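Local atomic coordinates of octaprenyl Pyrophosphate Synthase (Helicobacter pylori, PDB entry 3TC1), a protein that probably catalyses consecutive condensations of isopentenyl diphosphate with an allylic diphosphate, using magnesium, to build the long octaprenyl diphosphate chain. Residues Ser35-Leu38 / Arg39-Leu42; Pro90-Asn93 / Ala94-Asn98; Val142-Glu146 / Cys147-Asp151; Asp251-Glu254 / Ile255-Thr259; Thr272-Thr275 / Ala276-Tyr279. All blocks are in the same frame, centred on the assembly; numbering follows the deposited sequence.

Contact 1 of 5, residues Ser35-Leu38 / Arg39-Leu42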
loop_
_atom_site.group_PDB
_atom_site.type_symbol
_atom_site.label_atom_id
_atom_site.label_comp_id
_atom_site.label_asym_id
_atom_site.label_seq_id
_atom_site.Cartn_x
_atom_site.Cartn_y
_atom_site.Cartn_z
ATOM N N SER B 35 -4.383 -16.699 -10.452
ATOM C CA SER B 35 -5.582 -16.098 -9.909
ATOM C C SER B 35 -6.735 -16.514 -10.794
ATOM O O SER B 35 -6.554 -16.775 -11.981
ATOM C CB SER B 35 -5.461 -14.575 -9.904
ATOM O OG SER B 35 -6.739 -13.972 -9.820
ATOM N N LYS B 36 -7.917 -16.585 -10.204
ATOM C CA LYS B 36 -9.116 -16.948 -10.942
ATOM C C LYS B 36 -9.425 -15.781 -11.883
ATOM O O LYS B 36 -10.010 -15.956 -12.955
ATOM C CB LYS B 36 -10.270 -17.174 -9.957
ATOM C CG LYS B 36 -11.582 -17.579 -10.593
ATOM C CD LYS B 36 -12.323 -16.397 -11.187
ATOM C CE LYS B 36 -13.644 -16.858 -11.758
ATOM N NZ LYS B 36 -14.333 -17.774 -10.803
ATOM N N MET B 37 -8.983 -14.596 -11.471
ATOM C CA MET B 37 -9.210 -13.359 -12.209
ATOM C C MET B 37 -10.697 -13.131 -12.442
ATOM O O MET B 37 -11.131 -12.788 -13.544
ATOM C CB MET B 37 -8.455 -13.366 -13.539
ATOM C CG MET B 37 -6.980 -13.046 -13.386
ATOM S SD MET B 37 -6.155 -12.778 -14.960
ATOM C CE MET B 37 -5.860 -14.432 -15.433
ATOM N N LEU B 38 -11.471 -13.326 -11.384
ATOM C CA LEU B 38 -12.910 -13.137 -11.436
ATOM C C LEU B 38 -13.264 -11.734 -11.925
ATOM O O LEU B 38 -14.179 -11.555 -12.734
ATOM C CB LEU B 38 -13.511 -13.364 -10.049
ATOM C CG LEU B 38 -14.971 -12.948 -9.889
ATOM C CD1 LEU B 38 -15.827 -13.664 -10.921
ATOM C CD2 LEU B 38 -15.437 -13.266 -8.482
ATOM N N ARG B 39 -12.528 -10.741 -11.436
ATOM C CA ARG B 39 -12.801 -9.368 -11.815
ATOM C C ARG B 39 -12.554 -9.088 -13.284
ATOM O O ARG B 39 -13.330 -8.369 -13.885
ATOM C CB ARG B 39 -12.065 -8.400 -10.875
ATOM C CG ARG B 39 -12.603 -8.533 -9.442
ATOM C CD ARG B 39 -11.712 -7.957 -8.361
ATOM N NE ARG B 39 -12.203 -8.294 -7.020
ATOM C CZ ARG B 39 -12.130 -9.503 -6.464
ATOM N NH1 ARG B 39 -12.614 -9.703 -5.247
ATOM N NH2 ARG B 39 -11.542 -10.506 -7.102
ATOM N N SER B 40 -11.528 -9.688 -13.879
ATOM C CA SER B 40 -11.268 -9.497 -15.301
ATOM C C SER B 40 -12.380 -10.147 -16.134
ATOM O O SER B 40 -12.799 -9.600 -17.155
ATOM C CB SER B 40 -9.918 -10.103 -15.689
ATOM O OG SER B 40 -8.850 -9.342 -15.150
ATOM N N LYS B 41 -12.858 -11.308 -15.692
ATOM C CA LYS B 41 -13.914 -12.020 -16.414
ATOM C C LYS B 41 -15.176 -11.171 -16.460
ATOM O O LYS B 41 -15.846 -11.080 -17.491
ATOM C CB LYS B 41 -14.225 -13.364 -15.743
ATOM C CG LYS B 41 -13.107 -14.397 -15.817
ATOM C CD LYS B 41 -13.494 -15.642 -15.029
ATOM C CE LYS B 41 -12.455 -16.742 -15.135
ATOM N NZ LYS B 41 -12.898 -17.969 -14.400
ATOM N N LEU B 42 -15.496 -10.548 -15.334
ATOM C CA LEU B 42 -16.665 -9.684 -15.249
ATOM C C LEU B 42 -16.520 -8.469 -16.159
ATOM O O LEU B 42 -17.450 -8.114 -16.887
ATOM C CB LEU B 42 -16.865 -9.220 -13.808
ATOM C CG LEU B 42 -17.382 -10.295 -12.857
ATOM C CD1 LEU B 42 -17.375 -9.781 -11.428
ATOM C CD2 LEU B 42 -18.789 -10.688 -13.285
HETATM O O HOH W 1 -10.016 -18.815 -14.204
#
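The peptide planes of Met37 and Leu38 are the flat groups of this contact, and both take their helical partner at the carbonyl oxygen. Lys41 N reaches Met37 O at 3.1 Å, lying in the carbonyl plane, whereas Leu42 N meets Leu38 O at 3.1 Å from a position tilted 19° out of it. Around the same oxygens lie aliphatic carbons: Lys41 CG sits 3.4 Å from Met37 O, and Leu42 CG lies 3.4 Å from Leu38 O. Met37 is the N-cap residue of helix 38-44, and Ser35 OG accepts Met37 N at 2.9 Å in an ST turn just ahead of the helix. The Lys41 chain, fully extended beyond CG, runs back over Met37 O and meets the bent Lys36 chain at about a right angle. A water spans the pair, donating to Lys36 O and accepting from Lys41 NZ at 3.0 Å. The two ammonium groups lie close, NZ of Lys36 being 3.9 Å from NZ of Lys41. Lys36 and Arg39 form a Lys-x-x-Arg pattern like that with which relatives bind isopentenyl diphosphate, consistent with a site for an anion here. Leu38 CD1 touches Leu42 CG at 4.2 Å on the buried side, where Phe196 and Phe192 of helix 182-205 cover these leucines. Helix 53-80 supplies Glu67, hydrogen-bonded to Ser40 OG; Leu6 of helix 3-18 packs on Met37, Ser40 and Lys41, and helix 152-177 touches Arg39 and Leu42.

Contact 2 of 5, residues Pro90-Asn93 / Ala94-Asn98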
loop_
_atom_site.group_PDB
_atom_site.type_symbol
_atom_site.label_atom_id
_atom_site.label_comp_id
_atom_site.label_asym_id
_atom_site.label_seq_id
_atom_site.Cartn_x
_atom_site.Cartn_y
_atom_site.Cartn_z
ATOM N N PRO B 90 2.517 -21.623 0.328
ATOM C CA PRO B 90 3.034 -20.654 1.299
ATOM C C PRO B 90 2.752 -19.225 0.878
ATOM O O PRO B 90 2.913 -18.872 -0.289
ATOM C CB PRO B 90 4.539 -20.941 1.333
ATOM C CG PRO B 90 4.706 -22.257 0.602
ATOM C CD PRO B 90 3.629 -22.223 -0.425
ATOM N N SER B 91 2.328 -18.408 1.833
ATOM C CA SER B 91 2.047 -17.006 1.560
ATOM C C SER B 91 3.366 -16.266 1.352
ATOM O O SER B 91 4.443 -16.772 1.704
ATOM C CB SER B 91 1.286 -16.388 2.733
ATOM O OG SER B 91 2.035 -16.499 3.932
ATOM N N ILE B 92 3.292 -15.069 0.777
ATOM C CA ILE B 92 4.494 -14.283 0.545
ATOM C C ILE B 92 5.150 -13.908 1.873
ATOM O O ILE B 92 6.380 -13.895 1.980
ATOM C CB ILE B 92 4.180 -13.002 -0.271
ATOM C CG1 ILE B 92 3.820 -13.385 -1.707
ATOM C CG2 ILE B 92 5.387 -12.064 -0.279
ATOM C CD1 ILE B 92 4.938 -14.127 -2.443
ATOM N N ASN B 93 4.340 -13.620 2.889
ATOM C CA ASN B 93 4.896 -13.261 4.191
ATOM C C ASN B 93 5.531 -14.471 4.878
ATOM O O ASN B 93 6.441 -14.322 5.695
ATOM C CB ASN B 93 3.826 -12.626 5.099
ATOM C CG ASN B 93 2.530 -13.417 5.140
ATOM O OD1 ASN B 93 1.809 -13.506 4.146
ATOM N ND2 ASN B 93 2.221 -13.989 6.301
ATOM N N ALA B 94 5.064 -15.667 4.539
ATOM C CA ALA B 94 5.610 -16.885 5.130
ATOM C C ALA B 94 6.965 -17.223 4.513
ATOM O O ALA B 94 7.834 -17.790 5.178
ATOM C CB ALA B 94 4.645 -18.044 4.930
ATOM N N LEU B 95 7.137 -16.864 3.243
ATOM C CA LEU B 95 8.376 -17.139 2.518
ATOM C C LEU B 95 9.406 -16.009 2.567
ATOM O O LEU B 95 10.615 -16.264 2.507
ATOM C CB LEU B 95 8.060 -17.451 1.049
ATOM C CG LEU B 95 7.203 -18.683 0.737
ATOM C CD1 LEU B 95 6.805 -18.667 -0.733
ATOM C CD2 LEU B 95 7.977 -19.950 1.077
ATOM N N PHE B 96 8.938 -14.768 2.686
ATOM C CA PHE B 96 9.849 -13.624 2.693
ATOM C C PHE B 96 9.692 -12.629 3.844
ATOM O O PHE B 96 10.332 -11.575 3.843
ATOM C CB PHE B 96 9.717 -12.884 1.359
ATOM C CG PHE B 96 9.875 -13.777 0.161
ATOM C CD1 PHE B 96 11.139 -14.174 -0.270
ATOM C CD2 PHE B 96 8.757 -14.248 -0.523
ATOM C CE1 PHE B 96 11.289 -15.026 -1.366
ATOM C CE2 PHE B 96 8.894 -15.100 -1.621
ATOM C CZ PHE B 96 10.162 -15.490 -2.043
ATOM N N GLY B 97 8.853 -12.955 4.821
ATOM C CA GLY B 97 8.660 -12.062 5.951
ATOM C C GLY B 97 7.583 -11.013 5.721
ATOM O O GLY B 97 7.326 -10.616 4.584
ATOM N N ASN B 98 6.958 -10.561 6.805
ATOM C CA ASN B 98 5.900 -9.560 6.718
ATOM C C ASN B 98 6.318 -8.310 5.964
ATOM O O ASN B 98 5.577 -7.809 5.119
ATOM C CB ASN B 98 5.427 -9.148 8.113
ATOM C CG ASN B 98 4.673 -10.248 8.818
ATOM O OD1 ASN B 98 3.917 -10.997 8.193
ATOM N ND2 ASN B 98 4.857 -10.345 10.132
#
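Backbone bonds wind Ser91 to Gly97 into the first turns of helix 92-116, Leu95 N meeting Ser91 O at 3.1 Å and Phe96 N meeting Ile92 O at 2.8 Å, while Gly97, at a positive phi of 87°, still gives a weak bond from its N to Asn93 O. Ser91 is the N-cap: with chi1 near 59° its OG swings in between the backbone N and the carbonyl carbon and accepts a weak bond from Ala94 N at 3.2 Å. The same hydroxyl is hydrogen-bonded to Ala83 O. Just before the cap, Pro90 lays CB against Leu95, 3.5 Å from its CG, while Leu95 CD2 also faces the proline ring; this pairing of the residue preceding the cap with the fourth one after it is a hydrophobic staple. In the next pair, Ile92 CG2 touches Phe96 CD2 at 4.0 Å, and Ile92 O lies at the edge of the phenyl ring, near its plane. Asn98 brings OD1 to 3.5 Å from Asn93 CB, their amide planes only 20° apart, and packs on Phe99 of the second subunit. Asn93 sends ND2 to Ala83 O and touches Asp78, within a DDVID sequence that matches the first aspartate-rich motif of prenyl synthases. Ser91 and Asn93 thus both tie the helix start to Ala83 O, just past the aspartates, whereas the staple closes that start on itself.

Contact 3 of 5, residues Val142-Glu146 / Cys147-Asp151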
loop_
_atom_site.group_PDB
_atom_site.type_symbol
_atom_site.label_atom_id
_atom_site.label_comp_id
_atom_site.label_asym_id
_atom_site.label_seq_id
_atom_site.Cartn_x
_atom_site.Cartn_y
_atom_site.Cartn_z
ATOM N N VAL B 142 -10.821 -5.972 11.163
ATOM C CA VAL B 142 -10.085 -6.478 12.314
ATOM C C VAL B 142 -10.506 -5.790 13.616
ATOM O O VAL B 142 -10.416 -6.404 14.677
ATOM C CB VAL B 142 -8.521 -6.446 12.084
ATOM C CG1 VAL B 142 -8.207 -5.803 10.737
ATOM C CG2 VAL B 142 -7.805 -5.712 13.226
ATOM N N PHE B 143 -10.984 -4.543 13.567
ATOM C CA PHE B 143 -11.426 -3.904 14.812
ATOM C C PHE B 143 -12.733 -4.575 15.265
ATOM O O PHE B 143 -12.907 -4.890 16.442
ATOM C CB PHE B 143 -11.650 -2.392 14.639
ATOM C CG PHE B 143 -10.417 -1.559 14.871
ATOM C CD1 PHE B 143 -9.307 -1.685 14.040
ATOM C CD2 PHE B 143 -10.363 -0.649 15.923
ATOM C CE1 PHE B 143 -8.161 -0.916 14.251
ATOM C CE2 PHE B 143 -9.224 0.123 16.143
ATOM C CZ PHE B 143 -8.121 -0.011 15.305
ATOM N N VAL B 144 -13.655 -4.793 14.335
ATOM C CA VAL B 144 -14.907 -5.450 14.696
ATOM C C VAL B 144 -14.589 -6.902 15.091
ATOM O O VAL B 144 -15.291 -7.514 15.900
ATOM C CB VAL B 144 -15.919 -5.442 13.517
ATOM C CG1 VAL B 144 -17.156 -6.257 13.881
ATOM C CG2 VAL B 144 -16.332 -4.007 13.188
ATOM N N GLY B 145 -13.514 -7.435 14.522
ATOM C CA GLY B 145 -13.115 -8.805 14.798
ATOM C C GLY B 145 -12.436 -9.040 16.136
ATOM O O GLY B 145 -12.015 -10.161 16.422
ATOM N N GLU B 146 -12.320 -7.998 16.955
ATOM C CA GLU B 146 -11.691 -8.134 18.267
ATOM C C GLU B 146 -12.589 -8.866 19.262
ATOM O O GLU B 146 -12.112 -9.389 20.268
ATOM C CB GLU B 146 -11.315 -6.764 18.834
ATOM C CG GLU B 146 -10.064 -6.157 18.222
ATOM C CD GLU B 146 -9.610 -4.906 18.951
ATOM O OE1 GLU B 146 -9.374 -4.985 20.176
ATOM O OE2 GLU B 146 -9.489 -3.846 18.302
ATOM N N CYS B 147 -13.889 -8.890 18.993
ATOM C CA CYS B 147 -14.825 -9.581 19.877
ATOM C C CYS B 147 -16.047 -10.016 19.086
ATOM O O CYS B 147 -16.301 -9.498 17.998
ATOM C CB CYS B 147 -15.250 -8.675 21.037
ATOM S SG CYS B 147 -16.265 -7.267 20.560
ATOM N N PHE B 148 -16.797 -10.972 19.623
ATOM C CA PHE B 148 -17.990 -11.450 18.940
ATOM C C PHE B 148 -18.867 -10.255 18.586
ATOM O O PHE B 148 -19.071 -9.364 19.412
ATOM C CB PHE B 148 -18.777 -12.409 19.837
ATOM C CG PHE B 148 -20.037 -12.928 19.204
ATOM C CD1 PHE B 148 -20.001 -14.020 18.343
ATOM C CD2 PHE B 148 -21.257 -12.300 19.445
ATOM C CE1 PHE B 148 -21.166 -14.477 17.730
ATOM C CE2 PHE B 148 -22.423 -12.747 18.838
ATOM C CZ PHE B 148 -22.378 -13.837 17.979
ATOM N N ASN B 149 -19.375 -10.233 17.356
ATOM C CA ASN B 149 -20.234 -9.139 16.908
ATOM C C ASN B 149 -21.634 -9.610 16.522
ATOM O O ASN B 149 -21.782 -10.531 15.721
ATOM C CB ASN B 149 -19.618 -8.431 15.697
ATOM C CG ASN B 149 -20.596 -7.481 15.038
ATOM O OD1 ASN B 149 -21.171 -6.619 15.703
ATOM N ND2 ASN B 149 -20.800 -7.636 13.728
ATOM N N SER B 150 -22.656 -8.962 17.073
ATOM C CA SER B 150 -24.032 -9.328 16.758
ATOM C C SER B 150 -24.732 -8.236 15.945
ATOM O O SER B 150 -25.905 -8.374 15.594
ATOM C CB SER B 150 -24.821 -9.580 18.046
ATOM O OG SER B 150 -25.038 -8.365 18.739
ATOM N N ASP B 151 -24.013 -7.152 15.656
ATOM C CA ASP B 151 -24.580 -6.043 14.887
ATOM C C ASP B 151 -24.407 -6.333 13.402
ATOM O O ASP B 151 -23.309 -6.189 12.859
ATOM C CB ASP B 151 -23.871 -4.728 15.235
ATOM C CG ASP B 151 -24.537 -3.511 14.592
ATOM O OD1 ASP B 151 -25.245 -3.668 13.572
ATOM O OD2 ASP B 151 -24.339 -2.389 15.103
#
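Van der Waals contact joins Val144, the last residue of helix 121-144, to Asn149 in the loop that follows. Val144 turns CG1 away from its own backbone N (chi1 174°) and sets that methyl against the root of the asparagine, 3.8 Å from Asn149 CB and equally near its CG, the two side chains meeting obliquely. Polar bonds flank this packing. At the helix end, Glu146 N bonds to Phe143 O at 3.2 Å, and a type I turn runs from Val144 to Cys147. Farther on, Asn149 N is hydrogen-bonded to Thr225 OG1. Asn149 OD1 accepts Asp151 N at 2.9 Å, the donor standing well above the carbonyl plane, and its ND2 gives a second bond to Asp151 O at 3.0 Å, which lies in the amide plane. Two bonds therefore fix the rotation of this amide. Phe143 and Val144 both meet Phe24 of the second subunit. Asp151 in turn caps helix 152-177 through OD1 to Gln153 N, so the whole is a helix-loop-helix connection: a beta turn ending one helix, then an Asx turn leading into an N-cap.

Contact 4 of 5, residues Asp251-Glu254 / Ile255-Thr259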
loop_
_atom_site.group_PDB
_atom_site.type_symbol
_atom_site.label_atom_id
_atom_site.label_comp_id
_atom_site.label_asym_id
_atom_site.label_seq_id
_atom_site.Cartn_x
_atom_site.Cartn_y
_atom_site.Cartn_z
ATOM N N ASP B 251 -10.517 -22.972 18.281
ATOM C CA ASP B 251 -10.215 -23.873 17.172
ATOM C C ASP B 251 -10.233 -25.353 17.555
ATOM O O ASP B 251 -9.281 -25.855 18.151
ATOM C CB ASP B 251 -8.839 -23.466 16.613
ATOM C CG ASP B 251 -8.354 -24.362 15.487
ATOM O OD1 ASP B 251 -9.180 -25.024 14.827
ATOM O OD2 ASP B 251 -7.126 -24.383 15.250
ATOM N N SER B 252 -11.320 -26.045 17.214
ATOM C CA SER B 252 -11.439 -27.467 17.520
ATOM C C SER B 252 -12.502 -28.149 16.662
ATOM O O SER B 252 -13.463 -27.519 16.220
ATOM C CB SER B 252 -11.769 -27.679 19.004
ATOM O OG SER B 252 -13.153 -27.534 19.256
ATOM N N HIS B 253 -12.318 -29.447 16.442
ATOM C CA HIS B 253 -13.239 -30.249 15.643
ATOM C C HIS B 253 -14.633 -30.284 16.260
ATOM O O HIS B 253 -15.641 -30.289 15.550
ATOM C CB HIS B 253 -12.706 -31.683 15.523
ATOM C CG HIS B 253 -13.665 -32.640 14.879
ATOM N ND1 HIS B 253 -13.991 -32.586 13.540
ATOM C CD2 HIS B 253 -14.374 -33.673 15.395
ATOM C CE1 HIS B 253 -14.858 -33.542 13.260
ATOM N NE2 HIS B 253 -15.108 -34.217 14.368
ATOM N N GLU B 254 -14.682 -30.313 17.587
ATOM C CA GLU B 254 -15.948 -30.384 18.299
ATOM C C GLU B 254 -16.767 -29.107 18.144
ATOM O O GLU B 254 -17.997 -29.153 18.046
ATOM C CB GLU B 254 -15.697 -30.693 19.780
ATOM C CG GLU B 254 -15.078 -32.082 20.053
ATOM C CD GLU B 254 -13.650 -32.244 19.513
ATOM O OE1 GLU B 254 -12.825 -31.321 19.695
ATOM O OE2 GLU B 254 -13.349 -33.309 18.922
ATOM N N ILE B 255 -16.091 -27.966 18.125
ATOM C CA ILE B 255 -16.794 -26.702 17.944
ATOM C C ILE B 255 -17.390 -26.657 16.537
ATOM O O ILE B 255 -18.524 -26.223 16.343
ATOM C CB ILE B 255 -15.847 -25.513 18.196
ATOM C CG1 ILE B 255 -15.651 -25.355 19.711
ATOM C CG2 ILE B 255 -16.409 -24.235 17.570
ATOM C CD1 ILE B 255 -14.587 -24.332 20.101
ATOM N N ILE B 256 -16.632 -27.122 15.552
ATOM C CA ILE B 256 -17.143 -27.160 14.190
ATOM C C ILE B 256 -18.397 -28.044 14.118
ATOM O O ILE B 256 -19.425 -27.634 13.576
ATOM C CB ILE B 256 -16.067 -27.680 13.210
ATOM C CG1 ILE B 256 -14.994 -26.597 13.017
ATOM C CG2 ILE B 256 -16.703 -28.041 11.867
ATOM C CD1 ILE B 256 -13.793 -27.044 12.200
ATOM N N GLU B 257 -18.327 -29.248 14.682
ATOM C CA GLU B 257 -19.488 -30.134 14.657
ATOM C C GLU B 257 -20.700 -29.525 15.360
ATOM O O GLU B 257 -21.825 -29.624 14.865
ATOM C CB GLU B 257 -19.146 -31.496 15.274
ATOM C CG GLU B 257 -18.201 -32.321 14.413
ATOM C CD GLU B 257 -18.652 -32.396 12.953
ATOM O OE1 GLU B 257 -19.793 -32.838 12.703
ATOM O OE2 GLU B 257 -17.868 -32.012 12.056
ATOM N N TRP B 258 -20.481 -28.890 16.510
ATOM C CA TRP B 258 -21.580 -28.265 17.237
ATOM C C TRP B 258 -22.209 -27.160 16.374
ATOM O O TRP B 258 -23.434 -27.050 16.267
ATOM C CB TRP B 258 -21.069 -27.666 18.554
ATOM C CG TRP B 258 -22.142 -27.014 19.397
ATOM C CD1 TRP B 258 -22.955 -27.622 20.320
ATOM C CD2 TRP B 258 -22.508 -25.626 19.395
ATOM N NE1 TRP B 258 -23.796 -26.693 20.896
ATOM C CE2 TRP B 258 -23.545 -25.463 20.344
ATOM C CE3 TRP B 258 -22.059 -24.504 18.682
ATOM C CZ2 TRP B 258 -24.141 -24.220 20.598
ATOM C CZ3 TRP B 258 -22.651 -23.270 18.937
ATOM C CH2 TRP B 258 -23.681 -23.140 19.887
ATOM N N THR B 259 -21.358 -26.347 15.755
ATOM C CA THR B 259 -21.811 -25.250 14.905
ATOM C C THR B 259 -22.617 -25.748 13.705
ATOM O O THR B 259 -23.618 -25.136 13.317
ATOM C CB THR B 259 -20.606 -24.428 14.383
ATOM O OG1 THR B 259 -19.858 -23.918 15.495
ATOM C CG2 THR B 259 -21.078 -23.271 13.538
#
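Ser252 N-caps helix 253-265, its hydroxyl meeting Ile255 across the first turn. Ser252 OG, placed by a chi1 of 83° between the backbone N and the carbonyl carbon, accepts Ile255 N at 3.2 Å in a fairly straight bond, and the first carbons of the Ile255 side chain lie alongside the same oxygen. The backbone oxygen of Ser252 is also used: Ile256 N reaches Ser252 O at 3.3 Å, and Ile255 N adds a weak second bond to it. The next two amides follow the regular helical pattern, Glu257 N to His253 O at 3.0 Å and Trp258 N to Glu254 O at 2.9 Å. Within the later segment Ile255 O is doubly satisfied. Thr259 N and Thr259 OG1 approach it from opposite faces of its carbonyl plane, and Thr259 OG1 donates to Ile255 O at 2.8 Å. The hydroxyl is thus bonded within its own helix. Trp258 packs on helix 238-246 and meets Tyr247 edge to face, while Ile256 touches Phe217. Glu257 OE2 is paired with Lys260 in a salt bridge and also comes within 3.6 Å of His253 CE1, the bend at chi2 directing the carboxylate there. A chi1 of -70°, with CG anti to the carbonyl carbon, puts Glu257 CG over one face of the His253 ring, 3.9 Å from the centroid, 27° off the normal and displaced toward the rim, a CH-pi contact.

Contact 5 of 5, residues Thr272-Thr275 / Ala276-Tyr279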
loop_
_atom_site.group_PDB
_atom_site.type_symbol
_atom_site.label_atom_id
_atom_site.label_comp_id
_atom_site.label_asym_id
_atom_site.label_seq_id
_atom_site.Cartn_x
_atom_site.Cartn_y
_atom_site.Cartn_z
ATOM N N THR B 272 -29.222 -18.084 4.729
ATOM C CA THR B 272 -28.070 -17.340 4.232
ATOM C C THR B 272 -28.110 -17.301 2.709
ATOM O O THR B 272 -27.904 -16.250 2.085
ATOM C CB THR B 272 -26.742 -18.002 4.686
ATOM O OG1 THR B 272 -26.662 -17.995 6.117
ATOM C CG2 THR B 272 -25.539 -17.246 4.123
ATOM N N LEU B 273 -28.384 -18.454 2.113
ATOM C CA LEU B 273 -28.445 -18.570 0.666
ATOM C C LEU B 273 -29.485 -17.629 0.066
ATOM O O LEU B 273 -29.228 -16.979 -0.947
ATOM C CB LEU B 273 -28.750 -20.021 0.277
ATOM C CG LEU B 273 -28.835 -20.355 -1.213
ATOM C CD1 LEU B 273 -27.568 -19.898 -1.924
ATOM C CD2 LEU B 273 -29.035 -21.859 -1.378
ATOM N N LYS B 274 -30.657 -17.556 0.691
ATOM C CA LYS B 274 -31.720 -16.681 0.208
ATOM C C LYS B 274 -31.320 -15.207 0.264
ATOM O O LYS B 274 -31.726 -14.412 -0.584
ATOM C CB LYS B 274 -33.000 -16.898 1.016
ATOM C CG LYS B 274 -33.663 -18.247 0.772
ATOM C CD LYS B 274 -34.983 -18.351 1.519
ATOM C CE LYS B 274 -35.656 -19.695 1.283
ATOM N NZ LYS B 274 -36.012 -19.895 -0.150
ATOM N N THR B 275 -30.525 -14.833 1.259
ATOM C CA THR B 275 -30.095 -13.442 1.368
ATOM C C THR B 275 -29.246 -13.103 0.144
ATOM O O THR B 275 -29.367 -12.019 -0.425
ATOM C CB THR B 275 -29.278 -13.215 2.659
ATOM O OG1 THR B 275 -30.040 -13.670 3.784
ATOM C CG2 THR B 275 -28.957 -11.738 2.839
ATOM N N ALA B 276 -28.400 -14.047 -0.268
ATOM C CA ALA B 276 -27.542 -13.860 -1.434
ATOM C C ALA B 276 -28.350 -13.833 -2.727
ATOM O O ALA B 276 -28.043 -13.063 -3.636
ATOM C CB ALA B 276 -26.496 -14.973 -1.505
ATOM N N GLN B 277 -29.374 -14.684 -2.812
ATOM C CA GLN B 277 -30.218 -14.744 -4.005
ATOM C C GLN B 277 -30.907 -13.408 -4.276
ATOM O O GLN B 277 -31.173 -13.066 -5.429
ATOM C CB GLN B 277 -31.263 -15.860 -3.868
ATOM C CG GLN B 277 -30.650 -17.257 -3.775
ATOM C CD GLN B 277 -31.689 -18.364 -3.665
ATOM O OE1 GLN B 277 -32.619 -18.282 -2.864
ATOM N NE2 GLN B 277 -31.524 -19.413 -4.463
ATOM N N VAL B 278 -31.204 -12.657 -3.221
ATOM C CA VAL B 278 -31.835 -11.353 -3.395
ATOM C C VAL B 278 -30.889 -10.488 -4.220
ATOM O O VAL B 278 -31.291 -9.860 -5.197
ATOM C CB VAL B 278 -32.091 -10.650 -2.039
ATOM C CG1 VAL B 278 -32.571 -9.225 -2.275
ATOM C CG2 VAL B 278 -33.128 -11.424 -1.236
ATOM N N TYR B 279 -29.621 -10.471 -3.828
ATOM C CA TYR B 279 -28.624 -9.690 -4.547
ATOM C C TYR B 279 -28.399 -10.221 -5.955
ATOM O O TYR B 279 -28.223 -9.450 -6.894
ATOM C CB TYR B 279 -27.307 -9.693 -3.776
ATOM C CG TYR B 279 -27.375 -8.880 -2.512
ATOM C CD1 TYR B 279 -27.521 -7.494 -2.563
ATOM C CD2 TYR B 279 -27.301 -9.492 -1.263
ATOM C CE1 TYR B 279 -27.591 -6.735 -1.400
ATOM C CE2 TYR B 279 -27.373 -8.741 -0.088
ATOM C CZ TYR B 279 -27.519 -7.362 -0.168
ATOM O OH TYR B 279 -27.600 -6.611 0.979
#
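A chi1 of -64° sets Gln277 CG beside its own backbone N and across Leu273 O at 3.2 Å; the extended chi2, near 180°, then carries the amide on to Lys274, where Gln277 OE1 lies 3.8 Å from Lys274 CG. A similar first torsion in Tyr279 (chi1 -71°) swings its ring back along the helix, CD2 stopping 3.4 Å from Thr275 O. Beneath these side chains the backbone of helix 268-286 is bonded in the regular way, Ala276 N to Thr272 O, Gln277 N to Leu273 O at 3.0 Å, and Val278 N to Lys274 O. Val278 N also leans weakly on Thr275 O. Both threonines return their hydroxyls to their own helix, Thr272 to Ile268 O and Thr275 to Glu271 O. Thr272 and Tyr279 are then covered by helix 182-205, Ile198 touching both, while Ala276 rests on Ile303. Exposed Lys274 makes a weak, long ion pair with Glu270. Pairing of the hydroxyls within the helix is consistent with the threonine side chains packing on apolar neighbours, Thr272 on Pro228 and Leu231 as well as Ile198, and Thr275 on Leu227.

How the contacts relate
All five contacts are local, yet their settings differ. Contact 1 lies nearest the chain centre, about 10 Å away, and combines buried leucines with lysines; contacts 3 and 4 are surface features, their centres about 20 Å apart on one side of the chain. Contacts 1, 2 and 4 are helix starts, made differently: a serine ahead of the cap, a serine cap with a staple, and a serine cap with CH-pi packing. Contact 3 instead ends one helix and prepares another, and contact 5 is mid-helix. Helix 182-205 covers contacts 1 and 5 alike. Contacts 2 and 3 meet the second subunit, the former through Asn98, the latter through Val142, Phe143 and Val144, whereas the other three touch no other chain.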